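PDB 5CER: Bd0816 from Bdellovibrio bacteriovorus HD100, which is a predatory endopeptidase, probably acting on peptidoglycan cross-links through the serine-type D-Ala-D-Ala carboxypeptidase chemistry of its family, and is held in complex with the ankyrin-repeat immunity protein Bd3460. Local coordinates for residues R160-V166 and L388-Q394; I88-R93 and M168-I174; T55-P61 and Y192-V197; A43-G48 and L203-L207. The protein carries 2 engineered substitutions. The contacts are given in a common frame with arbitrary orientation. Numbering follows the deposited sequence.

Contact 1: residues R160-V166 and L388-Q394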
loop_
_atom_site.group_PDB
_atom_site.type_symbol
_atom_site.label_atom_id
_atom_site.label_comp_id
_atom_site.label_asym_id
_atom_site.label_seq_id
_atom_site.Cartn_x
_atom_site.Cartn_y
_atom_site.Cartn_z
ATOM N N ARG A 160 5.489 -19.047 1.403
ATOM C CA ARG A 160 6.075 -17.881 2.096
ATOM C C ARG A 160 6.655 -18.174 3.488
ATOM O O ARG A 160 7.777 -17.785 3.796
ATOM C CB ARG A 160 5.033 -16.766 2.233
ATOM C CG ARG A 160 4.857 -15.927 0.992
ATOM C CD ARG A 160 3.540 -15.169 0.995
ATOM N NE ARG A 160 3.676 -13.980 1.841
ATOM C CZ ARG A 160 2.714 -13.415 2.573
ATOM N NH1 ARG A 160 1.459 -13.886 2.583
ATOM N NH2 ARG A 160 3.025 -12.345 3.304
ATOM N N ALA A 161 5.897 -18.876 4.315
ATOM C CA ALA A 161 6.394 -19.316 5.629
ATOM C C ALA A 161 7.691 -20.089 5.517
ATOM O O ALA A 161 8.632 -19.890 6.321
ATOM C CB ALA A 161 5.336 -20.130 6.359
ATOM N N THR A 162 7.725 -21.004 4.551
ATOM C CA THR A 162 8.920 -21.801 4.263
ATOM C C THR A 162 10.093 -20.944 3.837
ATOM O O THR A 162 11.218 -21.175 4.298
ATOM C CB THR A 162 8.614 -22.915 3.237
ATOM O OG1 THR A 162 7.635 -23.800 3.797
ATOM C CG2 THR A 162 9.862 -23.751 2.893
ATOM N N LYS A 163 9.876 -19.949 2.987
ATOM C CA LYS A 163 10.964 -18.998 2.719
ATOM C C LYS A 163 11.406 -18.293 3.986
ATOM O O LYS A 163 12.594 -18.052 4.163
ATOM C CB LYS A 163 10.622 -17.941 1.713
ATOM C CG LYS A 163 11.832 -17.270 1.092
ATOM C CD LYS A 163 11.488 -16.004 0.308
ATOM C CE LYS A 163 12.685 -15.394 -0.317
ATOM N NZ LYS A 163 12.685 -15.743 -1.753
ATOM N N ALA A 164 10.450 -17.935 4.832
ATOM C CA ALA A 164 10.759 -17.308 6.127
ATOM C C ALA A 164 11.259 -18.286 7.232
ATOM O O ALA A 164 11.389 -17.882 8.394
ATOM C CB ALA A 164 9.551 -16.559 6.620
ATOM N N LYS A 165 11.537 -19.550 6.870
ATOM C CA LYS A 165 12.009 -20.559 7.806
ATOM C C LYS A 165 11.003 -20.779 8.976
ATOM O O LYS A 165 11.415 -21.091 10.088
ATOM C CB LYS A 165 13.408 -20.197 8.343
ATOM C CG LYS A 165 14.500 -20.150 7.275
ATOM C CD LYS A 165 15.826 -19.524 7.726
ATOM C CE LYS A 165 17.025 -19.863 6.818
ATOM N NZ LYS A 165 16.916 -20.988 5.832
ATOM N N VAL A 166 9.700 -20.666 8.701
ATOM C CA VAL A 166 8.642 -21.008 9.669
ATOM C C VAL A 166 7.950 -22.264 9.207
ATOM O O VAL A 166 7.572 -22.387 8.062
ATOM C CB VAL A 166 7.579 -19.905 9.818
ATOM C CG1 VAL A 166 6.480 -20.353 10.774
ATOM C CG2 VAL A 166 8.202 -18.599 10.281
ATOM N N LEU A 388 10.230 -9.991 4.230
ATOM C CA LEU A 388 9.058 -10.753 3.901
ATOM C C LEU A 388 8.167 -10.586 5.154
ATOM O O LEU A 388 8.459 -11.137 6.201
ATOM C CB LEU A 388 9.420 -12.195 3.594
ATOM C CG LEU A 388 8.225 -13.159 3.296
ATOM C CD1 LEU A 388 7.180 -12.595 2.327
ATOM C CD2 LEU A 388 8.701 -14.544 2.833
ATOM N N ALA A 389 7.118 -9.771 5.026
ATOM C CA ALA A 389 6.361 -9.306 6.168
ATOM C C ALA A 389 5.121 -10.179 6.510
ATOM O O ALA A 389 3.972 -9.858 6.222
ATOM C CB ALA A 389 5.970 -7.862 5.963
ATOM N N LEU A 390 5.392 -11.294 7.160
ATOM C CA LEU A 390 4.339 -12.209 7.627
ATOM C C LEU A 390 3.847 -11.797 9.012
ATOM O O LEU A 390 4.603 -11.218 9.777
ATOM C CB LEU A 390 4.861 -13.638 7.660
ATOM C CG LEU A 390 5.265 -14.188 6.282
ATOM C CD1 LEU A 390 6.296 -15.329 6.316
ATOM C CD2 LEU A 390 3.972 -14.666 5.648
ATOM N N PRO A 391 2.607 -12.140 9.336
ATOM C CA PRO A 391 2.085 -11.831 10.639
ATOM C C PRO A 391 2.551 -12.763 11.752
ATOM O O PRO A 391 2.117 -12.602 12.902
ATOM C CB PRO A 391 0.579 -11.922 10.436
ATOM C CG PRO A 391 0.411 -12.928 9.361
ATOM C CD PRO A 391 1.610 -12.820 8.489
ATOM N N PHE A 392 3.429 -13.722 11.435
ATOM C CA PHE A 392 4.036 -14.635 12.442
ATOM C C PHE A 392 5.469 -14.877 12.013
ATOM O O PHE A 392 5.783 -14.672 10.843
ATOM C CB PHE A 392 3.248 -15.978 12.519
ATOM C CG PHE A 392 3.008 -16.634 11.186
ATOM C CD1 PHE A 392 3.979 -17.404 10.592
ATOM C CD2 PHE A 392 1.820 -16.437 10.499
ATOM C CE1 PHE A 392 3.788 -17.978 9.338
ATOM C CE2 PHE A 392 1.607 -17.026 9.245
ATOM C CZ PHE A 392 2.604 -17.805 8.676
ATOM N N ASP A 393 6.306 -15.301 12.941
ATOM C CA ASP A 393 7.683 -15.642 12.653
ATOM C C ASP A 393 8.113 -16.844 13.519
ATOM O O ASP A 393 7.257 -17.553 14.059
ATOM C CB ASP A 393 8.572 -14.415 12.864
ATOM C CG ASP A 393 8.719 -14.031 14.343
ATOM O OD1 ASP A 393 8.112 -14.724 15.239
ATOM O OD2 ASP A 393 9.398 -13.003 14.608
ATOM N N GLN A 394 9.414 -17.073 13.666
ATOM C CA GLN A 394 9.922 -18.279 14.385
ATOM C C GLN A 394 9.675 -18.294 15.899
ATOM O O GLN A 394 9.808 -19.328 16.492
ATOM C CB GLN A 394 11.412 -18.514 14.085
ATOM C CG GLN A 394 11.675 -18.756 12.591
ATOM C CD GLN A 394 13.125 -19.048 12.254
ATOM O OE1 GLN A 394 13.989 -18.180 12.359
ATOM N NE2 GLN A 394 13.409 -20.285 11.870
HETATM O O HOH W 1 1.637 -11.357 5.330
#
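A mostly apolar contact joins the C-terminal end of helix 151-163, with the turn that follows it, to an irregular length of the C-terminal tail that runs on toward strand 399-400. Leu388 and Leu390 both point at the helix end. Leu388 lays CD2 3.5 Å from Arg160 O, and Leu390 brings CD1 to 3.5 Å from Ala164 CB, where the small alanine leaves room for it. Arg160 packs one guanidinium face on Leu390, with NH2 3.4 Å from CD2. Farther along, Phe392 meets Ala161 CB with its ring edge (CE1, 4.0 Å) and touches Val166 CG1 at 3.9 Å from CE1; the same ring stacks on Phe86 of helix 81-93. The polar links lie toward the two ends. At one, a water bridges Arg160 NH2 (2.6 Å) to Ala389 O (2.9 Å). At the other, Gln394 NE2 makes a weak hydrogen bond to Lys165 O (2.8 Å), while Asp393 turns from the helix to form a salt bridge with Arg52. Lys165, at positive phi, is the C' residue of a Schellman motif: Val166 N bonds Ala161 O at 2.7 Å and Lys165 N bonds Thr162 O at 3.1 Å, a common C-terminal cap of alpha-helices.

Contact 2: residues I88-R93 and M168-I174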
loop_
_atom_site.group_PDB
_atom_site.type_symbol
_atom_site.label_atom_id
_atom_site.label_comp_id
_atom_site.label_asym_id
_atom_site.label_seq_id
_atom_site.Cartn_x
_atom_site.Cartn_y
_atom_site.Cartn_z
ATOM N N ILE A 88 -4.141 -22.895 13.133
ATOM C CA ILE A 88 -4.702 -24.222 12.842
ATOM C C ILE A 88 -3.595 -25.259 12.713
ATOM O O ILE A 88 -3.714 -26.342 13.296
ATOM C CB ILE A 88 -5.616 -24.183 11.600
ATOM C CG1 ILE A 88 -6.867 -23.351 11.950
ATOM C CG2 ILE A 88 -6.011 -25.589 11.141
ATOM C CD1 ILE A 88 -7.902 -23.184 10.848
ATOM N N SER A 89 -2.547 -24.938 11.963
ATOM C CA SER A 89 -1.348 -25.776 11.904
ATOM C C SER A 89 -0.824 -26.081 13.309
ATOM O O SER A 89 -0.617 -27.240 13.672
ATOM C CB SER A 89 -0.240 -25.098 11.058
ATOM O OG SER A 89 0.984 -25.808 11.130
ATOM N N GLU A 90 -0.668 -25.024 14.098
ATOM C CA GLU A 90 -0.178 -25.120 15.463
ATOM C C GLU A 90 -1.035 -25.981 16.370
ATOM O O GLU A 90 -0.510 -26.742 17.196
ATOM C CB GLU A 90 -0.027 -23.738 16.082
ATOM C CG GLU A 90 1.179 -22.970 15.567
ATOM C CD GLU A 90 2.465 -23.712 15.883
ATOM O OE1 GLU A 90 2.874 -23.710 17.067
ATOM O OE2 GLU A 90 3.066 -24.291 14.936
ATOM N N LEU A 91 -2.350 -25.858 16.245
ATOM C CA LEU A 91 -3.269 -26.663 17.045
ATOM C C LEU A 91 -3.079 -28.165 16.740
ATOM O O LEU A 91 -3.057 -29.006 17.663
ATOM C CB LEU A 91 -4.724 -26.212 16.853
ATOM C CG LEU A 91 -5.052 -24.915 17.586
ATOM C CD1 LEU A 91 -6.389 -24.340 17.118
ATOM C CD2 LEU A 91 -5.062 -25.091 19.096
ATOM N N ASN A 92 -2.931 -28.463 15.464
ATOM C CA ASN A 92 -2.727 -29.849 14.992
ATOM C C ASN A 92 -1.378 -30.425 15.486
ATOM O O ASN A 92 -1.300 -31.585 15.833
ATOM C CB ASN A 92 -2.826 -29.930 13.447
ATOM C CG ASN A 92 -4.256 -29.798 12.904
ATOM O OD1 ASN A 92 -4.570 -30.021 11.709
ATOM N ND2 ASN A 92 -5.136 -29.406 13.777
ATOM N N ARG A 93 -0.335 -29.590 15.510
ATOM C CA ARG A 93 0.935 -29.983 16.111
ATOM C C ARG A 93 0.761 -30.404 17.558
ATOM O O ARG A 93 1.424 -31.349 17.995
ATOM C CB ARG A 93 1.984 -28.878 15.985
ATOM C CG ARG A 93 2.490 -28.662 14.564
ATOM C CD ARG A 93 3.513 -27.556 14.540
ATOM N NE ARG A 93 4.548 -27.862 15.532
ATOM C CZ ARG A 93 4.960 -27.107 16.551
ATOM N NH1 ARG A 93 4.490 -25.933 16.761
ATOM N NH2 ARG A 93 5.930 -27.574 17.334
ATOM N N MET A 168 5.012 -24.923 8.896
ATOM C CA MET A 168 3.570 -25.171 8.905
ATOM C C MET A 168 3.312 -26.542 8.316
ATOM O O MET A 168 4.034 -27.011 7.450
ATOM C CB MET A 168 2.829 -24.150 8.064
ATOM C CG MET A 168 2.967 -22.717 8.554
ATOM S SD MET A 168 2.155 -21.542 7.432
ATOM C CE MET A 168 0.426 -21.938 7.655
ATOM N N LEU A 169 2.270 -27.210 8.816
ATOM C CA LEU A 169 1.886 -28.525 8.282
ATOM C C LEU A 169 1.368 -28.375 6.859
ATOM O O LEU A 169 0.821 -27.357 6.513
ATOM C CB LEU A 169 0.827 -29.160 9.177
ATOM C CG LEU A 169 1.297 -29.530 10.583
ATOM C CD1 LEU A 169 0.110 -29.780 11.492
ATOM C CD2 LEU A 169 2.217 -30.757 10.541
ATOM N N GLU A 170 1.572 -29.394 6.041
ATOM C CA GLU A 170 1.001 -29.398 4.690
ATOM C C GLU A 170 -0.526 -29.256 4.662
ATOM O O GLU A 170 -1.060 -28.482 3.874
ATOM C CB GLU A 170 1.358 -30.663 3.918
ATOM C CG GLU A 170 1.362 -30.419 2.416
ATOM C CD GLU A 170 1.732 -31.644 1.608
ATOM O OE1 GLU A 170 2.370 -32.579 2.169
ATOM O OE2 GLU A 170 1.384 -31.667 0.397
ATOM N N LYS A 171 -1.208 -29.977 5.543
ATOM C CA LYS A 171 -2.644 -30.245 5.341
ATOM C C LYS A 171 -3.436 -30.361 6.661
ATOM O O LYS A 171 -4.077 -31.368 6.930
ATOM C CB LYS A 171 -2.777 -31.438 4.357
ATOM C CG LYS A 171 -4.204 -32.005 4.046
ATOM C CD LYS A 171 -4.870 -31.344 2.827
ATOM C CE LYS A 171 -6.157 -32.045 2.236
ATOM N NZ LYS A 171 -6.513 -33.433 2.703
ATOM N N PRO A 172 -3.397 -29.308 7.485
ATOM C CA PRO A 172 -4.118 -29.337 8.743
ATOM C C PRO A 172 -5.573 -28.990 8.590
ATOM O O PRO A 172 -5.997 -28.399 7.568
ATOM C CB PRO A 172 -3.453 -28.225 9.527
ATOM C CG PRO A 172 -3.160 -27.184 8.482
ATOM C CD PRO A 172 -2.736 -27.993 7.278
ATOM N N THR A 173 -6.357 -29.412 9.564
ATOM C CA THR A 173 -7.790 -29.070 9.648
ATOM C C THR A 173 -8.166 -28.744 11.076
ATOM O O THR A 173 -7.454 -29.118 11.996
ATOM C CB THR A 173 -8.736 -30.199 9.114
ATOM O OG1 THR A 173 -8.793 -31.210 10.092
ATOM C CG2 THR A 173 -8.283 -30.815 7.791
ATOM N N ILE A 174 -9.310 -28.078 11.214
ATOM C CA ILE A 174 -9.958 -27.857 12.482
ATOM C C ILE A 174 -11.487 -27.995 12.302
ATOM O O ILE A 174 -12.010 -27.802 11.203
ATOM C CB ILE A 174 -9.579 -26.468 13.045
ATOM C CG1 ILE A 174 -9.790 -26.414 14.564
ATOM C CG2 ILE A 174 -10.355 -25.359 12.360
ATOM C CD1 ILE A 174 -8.740 -27.161 15.343
#
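From Met168 onward the loop runs along helix 81-93, alternating polar anchors with apolar packing. Met168 lies against Ser89, its CA 3.5 Å from OG, and the next amide uses that hydroxyl: Leu169 N donates to Ser89 OG at 3.0 Å, nearly straight. The Leu169 side chain packs down the helix, with CD1 3.5 Å from Asn92 CB and 4.0 Å from Arg93 CG. After Glu170 and Lys171, which point away, Pro172 returns, its CB 4.0 Å from both Ser89 CA and Ile88 CG2. Thr173 turns its side chain outward but offers its backbone to Asn92, which accepts from Thr173 N through OD1 and donates to Thr173 O through ND2, both at 2.9 Å. Ile174 closes the contact, its CG2 3.6 Å from Ile88 CD1 and its CD1 4.1 Å from Leu91 CD1, beside Phe145 of helix 130-145. The loop leads into edge strand 175-181, while helix 81-93 connects parallel neighbours 67-72 and 98-104, so the contact covers the helix of a beta-alpha-beta crossover on a mixed beta-sheet.

Contact 3: residues T55-P61 and Y192-V197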
loop_
_atom_site.group_PDB
_atom_site.type_symbol
_atom_site.label_atom_id
_atom_site.label_comp_id
_atom_site.label_asym_id
_atom_site.label_seq_id
_atom_site.Cartn_x
_atom_site.Cartn_y
_atom_site.Cartn_z
ATOM N N THR A 55 -1.769 -13.403 22.173
ATOM C CA THR A 55 -3.076 -13.972 22.289
ATOM C C THR A 55 -2.976 -15.287 23.080
ATOM O O THR A 55 -2.198 -16.187 22.745
ATOM C CB THR A 55 -3.704 -14.135 20.904
ATOM O OG1 THR A 55 -3.572 -12.920 20.132
ATOM C CG2 THR A 55 -5.171 -14.452 21.013
ATOM N N VAL A 56 -3.779 -15.417 24.137
ATOM C CA VAL A 56 -3.727 -16.602 25.009
ATOM C C VAL A 56 -4.931 -17.539 24.731
ATOM O O VAL A 56 -6.075 -17.106 24.638
ATOM C CB VAL A 56 -3.649 -16.234 26.503
ATOM C CG1 VAL A 56 -3.430 -17.476 27.347
ATOM C CG2 VAL A 56 -2.525 -15.249 26.748
ATOM N N LEU A 57 -4.616 -18.824 24.572
ATOM C CA LEU A 57 -5.565 -19.846 24.188
ATOM C C LEU A 57 -5.643 -20.808 25.376
ATOM O O LEU A 57 -4.641 -21.396 25.780
ATOM C CB LEU A 57 -5.077 -20.570 22.930
ATOM C CG LEU A 57 -4.690 -19.691 21.742
ATOM C CD1 LEU A 57 -3.931 -20.473 20.716
ATOM C CD2 LEU A 57 -5.909 -19.055 21.105
ATOM N N HIS A 58 -6.845 -20.962 25.914
ATOM C CA HIS A 58 -7.157 -21.731 27.124
ATOM C C HIS A 58 -7.896 -22.998 26.674
ATOM O O HIS A 58 -9.044 -22.936 26.262
ATOM C CB HIS A 58 -8.017 -20.862 28.056
ATOM C CG HIS A 58 -7.270 -19.703 28.621
ATOM N ND1 HIS A 58 -6.403 -19.827 29.685
ATOM C CD2 HIS A 58 -7.221 -18.407 28.244
ATOM C CE1 HIS A 58 -5.865 -18.652 29.949
ATOM N NE2 HIS A 58 -6.340 -17.775 29.084
ATOM N N LEU A 59 -7.192 -24.117 26.721
ATOM C CA LEU A 59 -7.616 -25.372 26.127
ATOM C C LEU A 59 -7.955 -26.357 27.248
ATOM O O LEU A 59 -7.100 -26.679 28.100
ATOM C CB LEU A 59 -6.478 -25.887 25.252
ATOM C CG LEU A 59 -6.454 -25.277 23.857
ATOM C CD1 LEU A 59 -5.026 -24.981 23.424
ATOM C CD2 LEU A 59 -7.120 -26.156 22.818
ATOM N N THR A 60 -9.216 -26.807 27.282
ATOM C CA THR A 60 -9.694 -27.704 28.318
ATOM C C THR A 60 -10.256 -28.971 27.663
ATOM O O THR A 60 -11.166 -28.867 26.853
ATOM C CB THR A 60 -10.790 -26.997 29.166
ATOM O OG1 THR A 60 -10.303 -25.749 29.675
ATOM C CG2 THR A 60 -11.276 -27.875 30.307
ATOM N N PRO A 61 -9.745 -30.167 28.033
ATOM C CA PRO A 61 -10.333 -31.396 27.481
ATOM C C PRO A 61 -11.808 -31.640 27.838
ATOM O O PRO A 61 -12.230 -31.393 28.987
ATOM C CB PRO A 61 -9.468 -32.531 28.052
ATOM C CG PRO A 61 -8.375 -31.910 28.835
ATOM C CD PRO A 61 -8.579 -30.435 28.911
ATOM N N TYR A 192 -8.289 -28.678 34.833
ATOM C CA TYR A 192 -7.559 -29.326 33.750
ATOM C C TYR A 192 -7.351 -28.420 32.539
ATOM O O TYR A 192 -7.097 -28.922 31.456
ATOM C CB TYR A 192 -8.326 -30.572 33.305
ATOM C CG TYR A 192 -8.590 -31.554 34.409
ATOM C CD1 TYR A 192 -7.571 -32.376 34.874
ATOM C CD2 TYR A 192 -9.852 -31.655 35.003
ATOM C CE1 TYR A 192 -7.798 -33.268 35.910
ATOM C CE2 TYR A 192 -10.091 -32.546 36.045
ATOM C CZ TYR A 192 -9.061 -33.353 36.492
ATOM O OH TYR A 192 -9.270 -34.243 37.513
ATOM N N THR A 193 -7.472 -27.108 32.714
ATOM C CA THR A 193 -7.207 -26.174 31.626
ATOM C C THR A 193 -5.713 -25.959 31.508
ATOM O O THR A 193 -5.037 -25.610 32.487
ATOM C CB THR A 193 -7.910 -24.829 31.840
ATOM O OG1 THR A 193 -9.319 -25.047 31.957
ATOM C CG2 THR A 193 -7.642 -23.853 30.678
ATOM N N GLY A 194 -5.191 -26.259 30.324
ATOM C CA GLY A 194 -3.818 -25.948 29.971
ATOM C C GLY A 194 -3.916 -24.752 29.064
ATOM O O GLY A 194 -4.836 -24.664 28.258
ATOM N N SER A 195 -2.992 -23.799 29.190
ATOM C CA SER A 195 -3.073 -22.597 28.383
ATOM C C SER A 195 -1.751 -22.178 27.747
ATOM O O SER A 195 -0.678 -22.293 28.336
ATOM C CB SER A 195 -3.773 -21.479 29.167
ATOM O OG SER A 195 -2.969 -20.969 30.178
ATOM N N VAL A 196 -1.882 -21.708 26.507
ATOM C CA VAL A 196 -0.773 -21.585 25.577
ATOM C C VAL A 196 -0.910 -20.228 24.876
ATOM O O VAL A 196 -2.016 -19.661 24.809
ATOM C CB VAL A 196 -0.622 -22.817 24.634
ATOM C CG1 VAL A 196 -0.827 -24.122 25.381
ATOM C CG2 VAL A 196 -1.637 -22.731 23.536
ATOM N N VAL A 197 0.213 -19.673 24.419
ATOM C CA VAL A 197 0.232 -18.309 23.930
ATOM C C VAL A 197 0.705 -18.285 22.482
ATOM O O VAL A 197 1.620 -19.000 22.075
ATOM C CB VAL A 197 0.983 -17.311 24.850
ATOM C CG1 VAL A 197 1.026 -17.765 26.294
ATOM C CG2 VAL A 197 2.395 -17.060 24.400
#
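Residues 55-61 and 194-197 run antiparallel as neighbouring strands, their axes 4.6 Å apart at closest and their directions 157° apart. Two hydrogen-bonded pairs, Leu57 with Val196 and Leu59 with Gly194, carry two bonds each: Leu57 N to Val196 O (2.7 Å), Val196 N to Leu57 O (2.9 Å), Leu59 N to Gly194 O (2.9 Å) and Gly194 N to Leu59 O (3.0 Å). The non-hydrogen-bonded pairs between and beside them, His58 with Ser195 and Val56 with Val197, bring their CA atoms to 4.4 Å, and CA-H...O contacts such as Ser195 CA to Leu57 O (3.3 Å) accompany the regular bonds. One face holds Leu57, Leu59 and Val196; Val196 CG2 lies 4.1 Å from both Leu57 CB and Leu59 CD1, and Met67, Leu69 and Leu398 extend this apolar surface. The other holds Val56, His58, Ser195 and Val197. There His58 ND1 comes within 3.1 Å of Ser195 CB, but its NE2 is hydrogen-bonded to Glu72. Just past the regular pairing, Thr60 OG1 and Thr193 OG1 share a hydrogen bond of 2.6 Å. Backbone bonding thus fixes the register, while the faces differ: one is aliphatic, the other mixes valine with histidine and serine.

Contact 4: residues A43-G48 and L203-L207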
loop_
_atom_site.group_PDB
_atom_site.type_symbol
_atom_site.label_atom_id
_atom_site.label_comp_id
_atom_site.label_asym_id
_atom_site.label_seq_id
_atom_site.Cartn_x
_atom_site.Cartn_y
_atom_site.Cartn_z
ATOM N N ALA A 43 2.443 4.095 17.597
ATOM C CA ALA A 43 2.478 2.684 18.020
ATOM C C ALA A 43 3.850 2.309 18.602
ATOM O O ALA A 43 3.928 1.696 19.659
ATOM C CB ALA A 43 2.091 1.744 16.852
ATOM N N ILE A 44 4.903 2.681 17.905
ATOM C CA ILE A 44 6.253 2.371 18.371
ATOM C C ILE A 44 6.562 3.046 19.693
ATOM O O ILE A 44 7.082 2.402 20.612
ATOM C CB ILE A 44 7.326 2.722 17.324
ATOM C CG1 ILE A 44 7.240 1.706 16.195
ATOM C CG2 ILE A 44 8.706 2.723 17.941
ATOM C CD1 ILE A 44 7.997 2.090 14.963
ATOM N N GLU A 45 6.183 4.303 19.820
ATOM C CA GLU A 45 6.403 5.003 21.075
ATOM C C GLU A 45 5.650 4.385 22.261
ATOM O O GLU A 45 6.220 4.249 23.335
ATOM C CB GLU A 45 6.026 6.455 20.941
ATOM C CG GLU A 45 6.454 7.284 22.129
ATOM C CD GLU A 45 6.115 8.740 21.936
ATOM O OE1 GLU A 45 6.765 9.386 21.065
ATOM O OE2 GLU A 45 5.190 9.230 22.622
ATOM N N LYS A 46 4.395 4.024 22.077
ATOM C CA LYS A 46 3.631 3.517 23.170
ATOM C C LYS A 46 3.883 2.056 23.477
ATOM O O LYS A 46 3.927 1.684 24.654
ATOM C CB LYS A 46 2.129 3.720 22.950
ATOM C CG LYS A 46 1.353 3.584 24.246
ATOM C CD LYS A 46 -0.074 4.049 24.141
ATOM C CE LYS A 46 -0.223 5.500 24.594
ATOM N NZ LYS A 46 -1.593 5.991 24.304
ATOM N N LEU A 47 4.008 1.242 22.446
ATOM C CA LEU A 47 4.157 -0.218 22.611
ATOM C C LEU A 47 5.603 -0.741 22.615
ATOM O O LEU A 47 5.882 -1.721 23.275
ATOM C CB LEU A 47 3.383 -0.979 21.525
ATOM C CG LEU A 47 1.886 -0.660 21.468
ATOM C CD1 LEU A 47 1.233 -1.381 20.311
ATOM C CD2 LEU A 47 1.204 -1.028 22.782
ATOM N N GLY A 48 6.505 -0.083 21.899
ATOM C CA GLY A 48 7.887 -0.536 21.745
ATOM C C GLY A 48 8.007 -1.203 20.387
ATOM O O GLY A 48 7.088 -1.945 19.953
ATOM N N LEU A 203 6.053 -5.870 16.283
ATOM C CA LEU A 203 5.249 -4.749 15.852
ATOM C C LEU A 203 5.845 -4.130 14.598
ATOM O O LEU A 203 5.094 -3.781 13.671
ATOM C CB LEU A 203 5.120 -3.693 16.948
ATOM C CG LEU A 203 4.323 -2.446 16.581
ATOM C CD1 LEU A 203 2.856 -2.770 16.299
ATOM C CD2 LEU A 203 4.446 -1.356 17.658
ATOM N N ARG A 204 7.163 -3.983 14.580
ATOM C CA ARG A 204 7.828 -3.392 13.435
ATOM C C ARG A 204 7.468 -4.078 12.097
ATOM O O ARG A 204 7.373 -3.402 11.078
ATOM C CB ARG A 204 9.346 -3.346 13.625
ATOM C CG ARG A 204 10.031 -4.661 13.493
ATOM C CD ARG A 204 11.481 -4.562 13.911
ATOM N NE ARG A 204 11.996 -5.879 13.585
ATOM C CZ ARG A 204 12.387 -6.852 14.365
ATOM N NH1 ARG A 204 12.476 -6.706 15.665
ATOM N NH2 ARG A 204 12.751 -7.976 13.809
ATOM N N THR A 205 7.270 -5.408 12.130
ATOM C CA THR A 205 6.878 -6.156 10.944
ATOM C C THR A 205 5.403 -6.030 10.599
ATOM O O THR A 205 5.047 -5.946 9.421
ATOM C CB THR A 205 7.313 -7.614 11.091
ATOM O OG1 THR A 205 8.727 -7.601 11.307
ATOM C CG2 THR A 205 6.990 -8.438 9.835
ATOM N N ILE A 206 4.554 -5.959 11.606
ATOM C CA ILE A 206 3.146 -5.632 11.387
ATOM C C ILE A 206 3.062 -4.229 10.709
ATOM O O ILE A 206 2.299 -4.017 9.796
ATOM C CB ILE A 206 2.365 -5.645 12.705
ATOM C CG1 ILE A 206 2.219 -7.061 13.229
ATOM C CG2 ILE A 206 0.980 -5.015 12.492
ATOM C CD1 ILE A 206 1.496 -7.216 14.554
ATOM N N LEU A 207 3.884 -3.298 11.178
ATOM C CA LEU A 207 3.899 -1.961 10.636
ATOM C C LEU A 207 4.440 -1.955 9.192
ATOM O O LEU A 207 3.891 -1.250 8.323
ATOM C CB LEU A 207 4.695 -1.042 11.563
ATOM C CG LEU A 207 4.068 -0.814 12.965
ATOM C CD1 LEU A 207 5.078 -0.173 13.911
ATOM C CD2 LEU A 207 2.822 0.039 12.900
#
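Leu203 is the principal bump of this contact. Standing on the first turn of helix 203-213, it pushes CD2 into a shallow hollow in the last turn of helix 35-47, formed by Ala43, Ile44, Leu47 and Gly48. The floor is partly backbone: CD2 lies 3.7 Å from Ala43 O, 4.1 Å from Ile44 N and 3.5 Å from Gly48 O. Its walls are Ala43 CB and Leu47 CB, each 4.0 Å from Leu203 CD2. The small Ala43 helps to open this space. One turn farther on, Leu207 fits alongside Ile44, with CD1 3.7 Å from Ile44 CG1 and CD2 4.4 Å from Ala43 CB; Leu222 of helix 216-225 also packs on Leu207. Ile44 in turn reaches its side-chain end between this leucine and helix 270-286, where it touches Leu280 and Leu284. The two short helical segments run nearly antiparallel, at 161°, but their axes come no closer than 11.2 Å, so the long leucine side chains span the gap. Gly48 ends the first helix at positive phi, with backbone angles that would jam a CB against the preceding carbonyl oxygen. Just beyond the segments, Arg204 forms a salt bridge with Asp50 and a backbone hydrogen bond with Val49. The side chains that meet are aliphatic and pack partly on backbone; between the two segments the joint therefore rests on shape and exclusion of water.

In the fold
The four contacts run from near the centre of the molecule into the part built on the mixed sheet. Contact 4 lies about 9 Å from the chain centre, contacts 1, 2 and 3 about 17, 26 and 28 Å (centre to centre). Contact 1 touches two others: Met168 SD of contact 2 lies 3.6 Å from Ala161 CB, and Thr205 CG2 of contact 4 lies 3.7 Å from Leu390 O. Contacts 3 and 4 are joined through both of their segments: helix 35-47 leads into strand 54-61, and strand 194-199 into helix 203-213. By analogy with penicillin-recognising enzymes, the nucleophile region probably lies at the start of helix 35-47, although the SxxK motif is not intact in this engineered chain; contact 4 holds that helix's opposite end.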